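Local coordinates for protein monovalent Na+/H+ antiporter subunit A (Dietzia sp. DQ12-45-1b, PDB 7D3U) that probably works as an antiporter-type subunit of a membrane-embedded Mrp complex that exchanges sodium ions for protons, at residues A408-A420 against M508-V520. Numbering follows the deposited sequence.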
loop_
_atom_site.group_PDB
_atom_site.type_symbol
_atom_site.label_atom_id
_atom_site.label_comp_id
_atom_site.label_asym_id
_atom_site.label_seq_id
_atom_site.Cartn_x
_atom_site.Cartn_y
_atom_site.Cartn_z
ATOM N N ALA B 408 21.358 -5.006 -54.511
ATOM C CA ALA B 408 21.955 -6.253 -54.051
ATOM C C ALA B 408 23.328 -6.470 -54.666
ATOM O O ALA B 408 24.187 -7.101 -54.045
ATOM C CB ALA B 408 21.035 -7.428 -54.374
ATOM N N VAL B 409 23.563 -5.942 -55.868
ATOM C CA VAL B 409 24.880 -6.088 -56.476
ATOM C C VAL B 409 25.904 -5.234 -55.734
ATOM O O VAL B 409 27.053 -5.646 -55.550
ATOM C CB VAL B 409 24.822 -5.764 -57.982
ATOM C CG1 VAL B 409 26.195 -5.787 -58.619
ATOM C CG2 VAL B 409 23.899 -6.728 -58.696
ATOM N N PHE B 410 25.496 -4.059 -55.249
ATOM C CA PHE B 410 26.384 -3.255 -54.413
ATOM C C PHE B 410 26.689 -3.974 -53.109
ATOM O O PHE B 410 27.848 -4.049 -52.673
ATOM C CB PHE B 410 25.746 -1.895 -54.134
ATOM C CG PHE B 410 26.165 -0.816 -55.087
ATOM C CD1 PHE B 410 25.552 -0.685 -56.322
ATOM C CD2 PHE B 410 27.160 0.077 -54.741
ATOM C CE1 PHE B 410 25.934 0.315 -57.196
ATOM C CE2 PHE B 410 27.546 1.078 -55.609
ATOM C CZ PHE B 410 26.933 1.197 -56.838
ATOM N N ALA B 411 25.649 -4.506 -52.467
ATOM C CA ALA B 411 25.849 -5.200 -51.200
ATOM C C ALA B 411 26.740 -6.426 -51.373
ATOM O O ALA B 411 27.599 -6.702 -50.530
ATOM C CB ALA B 411 24.500 -5.587 -50.596
ATOM N N ALA B 412 26.575 -7.158 -52.478
ATOM C CA ALA B 412 27.408 -8.332 -52.712
ATOM C C ALA B 412 28.831 -7.948 -53.097
ATOM O O ALA B 412 29.775 -8.671 -52.763
ATOM C CB ALA B 412 26.783 -9.214 -53.789
ATOM N N THR B 413 29.011 -6.823 -53.791
ATOM C CA THR B 413 30.357 -6.310 -54.017
ATOM C C THR B 413 31.063 -6.049 -52.696
ATOM O O THR B 413 32.199 -6.490 -52.483
ATOM C CB THR B 413 30.301 -5.030 -54.846
ATOM O OG1 THR B 413 29.285 -5.149 -55.849
ATOM C CG2 THR B 413 31.634 -4.772 -55.496
ATOM N N PHE B 414 30.397 -5.335 -51.791
ATOM C CA PHE B 414 31.015 -5.058 -50.499
ATOM C C PHE B 414 31.218 -6.333 -49.684
ATOM O O PHE B 414 32.187 -6.429 -48.919
ATOM C CB PHE B 414 30.179 -4.042 -49.726
ATOM C CG PHE B 414 30.221 -2.659 -50.308
ATOM C CD1 PHE B 414 31.430 -2.032 -50.544
ATOM C CD2 PHE B 414 29.054 -1.987 -50.619
ATOM C CE1 PHE B 414 31.473 -0.760 -51.078
ATOM C CE2 PHE B 414 29.091 -0.716 -51.155
ATOM C CZ PHE B 414 30.301 -0.103 -51.384
ATOM N N THR B 415 30.342 -7.329 -49.849
ATOM C CA THR B 415 30.508 -8.563 -49.085
ATOM C C THR B 415 31.687 -9.376 -49.610
ATOM O O THR B 415 32.439 -9.964 -48.823
ATOM C CB THR B 415 29.205 -9.376 -49.081
ATOM O OG1 THR B 415 29.323 -10.467 -48.162
ATOM C CG2 THR B 415 28.876 -9.948 -50.447
ATOM N N PHE B 416 31.904 -9.374 -50.928
ATOM C CA PHE B 416 33.108 -9.993 -51.468
ATOM C C PHE B 416 34.346 -9.242 -51.006
ATOM O O PHE B 416 35.371 -9.854 -50.684
ATOM C CB PHE B 416 33.048 -10.043 -52.994
ATOM C CG PHE B 416 34.308 -10.559 -53.634
ATOM C CD1 PHE B 416 34.500 -11.913 -53.822
ATOM C CD2 PHE B 416 35.299 -9.689 -54.047
ATOM C CE1 PHE B 416 35.655 -12.388 -54.405
ATOM C CE2 PHE B 416 36.454 -10.158 -54.633
ATOM C CZ PHE B 416 36.632 -11.510 -54.811
ATOM N N ALA B 417 34.263 -7.910 -50.957
ATOM C CA ALA B 417 35.386 -7.114 -50.477
ATOM C C ALA B 417 35.770 -7.503 -49.055
ATOM O O ALA B 417 36.942 -7.779 -48.770
ATOM C CB ALA B 417 35.045 -5.627 -50.555
ATOM N N TYR B 418 34.793 -7.550 -48.147
ATOM C CA TYR B 418 35.157 -7.834 -46.763
ATOM C C TYR B 418 35.499 -9.304 -46.544
ATOM O O TYR B 418 36.290 -9.612 -45.651
ATOM C CB TYR B 418 34.068 -7.347 -45.791
ATOM C CG TYR B 418 32.802 -8.171 -45.638
ATOM C CD1 TYR B 418 32.829 -9.472 -45.154
ATOM C CD2 TYR B 418 31.565 -7.606 -45.902
ATOM C CE1 TYR B 418 31.675 -10.199 -45.003
ATOM C CE2 TYR B 418 30.404 -8.323 -45.739
ATOM C CZ TYR B 418 30.464 -9.619 -45.293
ATOM O OH TYR B 418 29.303 -10.336 -45.138
ATOM N N SER B 419 34.962 -10.224 -47.349
ATOM C CA SER B 419 35.400 -11.612 -47.225
ATOM C C SER B 419 36.837 -11.783 -47.706
ATOM O O SER B 419 37.620 -12.525 -47.097
ATOM C CB SER B 419 34.459 -12.534 -47.995
ATOM O OG SER B 419 34.509 -12.250 -49.376
ATOM N N ALA B 420 37.206 -11.103 -48.794
ATOM C CA ALA B 420 38.597 -11.126 -49.234
ATOM C C ALA B 420 39.505 -10.487 -48.193
ATOM O O ALA B 420 40.636 -10.940 -47.982
ATOM C CB ALA B 420 38.737 -10.416 -50.579
ATOM N N MET B 508 24.920 -10.552 -62.942
ATOM C CA MET B 508 25.151 -9.829 -61.702
ATOM C C MET B 508 25.908 -10.670 -60.682
ATOM O O MET B 508 25.886 -10.353 -59.488
ATOM C CB MET B 508 23.829 -9.334 -61.113
ATOM C CG MET B 508 22.870 -10.430 -60.707
ATOM S SD MET B 508 21.163 -9.855 -60.691
ATOM C CE MET B 508 21.199 -8.770 -59.270
ATOM N N SER B 509 26.564 -11.740 -61.130
ATOM C CA SER B 509 27.503 -12.488 -60.311
ATOM C C SER B 509 28.906 -12.515 -60.890
ATOM O O SER B 509 29.854 -12.797 -60.150
ATOM C CB SER B 509 27.020 -13.932 -60.108
ATOM O OG SER B 509 27.845 -14.609 -59.178
ATOM N N MET B 510 29.066 -12.246 -62.187
ATOM C CA MET B 510 30.372 -11.904 -62.730
ATOM C C MET B 510 30.705 -10.438 -62.500
ATOM O O MET B 510 31.883 -10.071 -62.526
ATOM C CB MET B 510 30.430 -12.211 -64.227
ATOM C CG MET B 510 30.157 -13.659 -64.583
ATOM S SD MET B 510 29.828 -13.903 -66.343
ATOM C CE MET B 510 30.485 -12.391 -67.041
ATOM N N ILE B 511 29.689 -9.603 -62.279
ATOM C CA ILE B 511 29.918 -8.205 -61.936
ATOM C C ILE B 511 30.313 -8.077 -60.471
ATOM O O ILE B 511 31.173 -7.260 -60.119
ATOM C CB ILE B 511 28.668 -7.370 -62.265
ATOM C CG1 ILE B 511 28.638 -7.022 -63.754
ATOM C CG2 ILE B 511 28.623 -6.106 -61.426
ATOM C CD1 ILE B 511 27.570 -6.018 -64.125
ATOM N N VAL B 512 29.706 -8.885 -59.602
ATOM C CA VAL B 512 30.049 -8.844 -58.183
ATOM C C VAL B 512 31.517 -9.187 -57.981
ATOM O O VAL B 512 32.255 -8.450 -57.321
ATOM C CB VAL B 512 29.137 -9.787 -57.379
ATOM C CG1 VAL B 512 29.727 -10.044 -56.003
ATOM C CG2 VAL B 512 27.755 -9.196 -57.252
ATOM N N ILE B 513 31.965 -10.309 -58.549
ATOM C CA ILE B 513 33.353 -10.728 -58.378
ATOM C C ILE B 513 34.304 -9.691 -58.962
ATOM O O ILE B 513 35.320 -9.342 -58.347
ATOM C CB ILE B 513 33.574 -12.115 -59.010
ATOM C CG1 ILE B 513 32.700 -13.161 -58.318
ATOM C CG2 ILE B 513 35.038 -12.508 -58.935
ATOM C CD1 ILE B 513 32.936 -14.570 -58.804
ATOM N N THR B 514 33.986 -9.174 -60.149
ATOM C CA THR B 514 34.864 -8.214 -60.810
ATOM C C THR B 514 35.004 -6.939 -59.989
ATOM O O THR B 514 36.119 -6.511 -59.660
ATOM C CB THR B 514 34.327 -7.896 -62.207
ATOM O OG1 THR B 514 34.559 -9.013 -63.074
ATOM C CG2 THR B 514 35.015 -6.668 -62.777
ATOM N N LEU B 515 33.875 -6.310 -59.654
ATOM C CA LEU B 515 33.927 -5.069 -58.891
ATOM C C LEU B 515 34.475 -5.292 -57.489
ATOM O O LEU B 515 35.104 -4.393 -56.931
ATOM C CB LEU B 515 32.546 -4.422 -58.829
ATOM C CG LEU B 515 32.140 -3.526 -60.000
ATOM C CD1 LEU B 515 31.993 -4.330 -61.280
ATOM C CD2 LEU B 515 30.854 -2.786 -59.678
ATOM N N GLY B 516 34.294 -6.484 -56.918
ATOM C CA GLY B 516 34.850 -6.742 -55.603
ATOM C C GLY B 516 36.356 -6.902 -55.631
ATOM O O GLY B 516 37.050 -6.463 -54.713
ATOM N N ILE B 517 36.884 -7.540 -56.677
ATOM C CA ILE B 517 38.333 -7.589 -56.851
ATOM C C ILE B 517 38.880 -6.184 -57.057
ATOM O O ILE B 517 39.887 -5.793 -56.448
ATOM C CB ILE B 517 38.700 -8.523 -58.018
ATOM C CG1 ILE B 517 38.526 -9.983 -57.602
ATOM C CG2 ILE B 517 40.124 -8.266 -58.475
ATOM C CD1 ILE B 517 38.915 -10.973 -58.676
ATOM N N VAL B 518 38.214 -5.398 -57.906
ATOM C CA VAL B 518 38.608 -4.006 -58.118
ATOM C C VAL B 518 38.575 -3.231 -56.808
ATOM O O VAL B 518 39.412 -2.352 -56.575
ATOM C CB VAL B 518 37.698 -3.366 -59.186
ATOM C CG1 VAL B 518 37.660 -1.855 -59.039
ATOM C CG2 VAL B 518 38.165 -3.758 -60.579
ATOM N N LEU B 519 37.631 -3.556 -55.925
ATOM C CA LEU B 519 37.515 -2.857 -54.652
ATOM C C LEU B 519 38.629 -3.265 -53.696
ATOM O O LEU B 519 39.241 -2.412 -53.043
ATOM C CB LEU B 519 36.146 -3.141 -54.035
ATOM C CG LEU B 519 35.537 -2.071 -53.135
ATOM C CD1 LEU B 519 34.032 -2.236 -53.075
ATOM C CD2 LEU B 519 36.134 -2.142 -51.748
ATOM N N VAL B 520 38.904 -4.568 -53.595
ATOM C CA VAL B 520 39.892 -5.037 -52.632
ATOM C C VAL B 520 41.303 -4.666 -53.068
ATOM O O VAL B 520 42.195 -4.540 -52.220
ATOM C CB VAL B 520 39.753 -6.557 -52.400
ATOM C CG1 VAL B 520 39.964 -7.325 -53.685
ATOM C CG2 VAL B 520 40.699 -7.042 -51.311
#
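Phe416 brings its ring against the backbone of helix 504-520 at Gly516. Its CB lies 4.5 Å from Val512 CG1; with CG anti to the backbone N (chi1 175°), the ring swings past Gly516, where CD2 comes to 3.4 Å from Gly516 CA. The carbonyl O of Gly516 lies at the ring's edge, in its plane. Farther out, CE2 reaches the backbone N of Ile517, and the tip atom CZ ends 3.7 Å from Ile517 CG1. Gly516, having no side chain, lets the Phe416 ring come against the backbone. Replacing this phenylalanine with alanine is likely to open a gap over Gly516 and leave Ile517 without its aromatic partner.

One turn earlier, Thr413 is a knob among Val512, Leu515, Gly516 and Leu519, its CG2 3.5 Å from Leu515 CB. At one end Val409 packs CG2 on Met508 and CG1 on Ile511 CG2 (3.7 Å); at the other, Ala420 CB meets Val520 CG2. Phe414 and Ala417 share Leu519, whose CD1 and CD2 they respectively touch.

The axes of segments 408-420 and 508-520, both in predicted transmembrane helices, approach to 8.1 Å and cross at -50°. With no hydrogen bond between the two segments, their cohesion rests on apolar fit, as suits helices within a membrane.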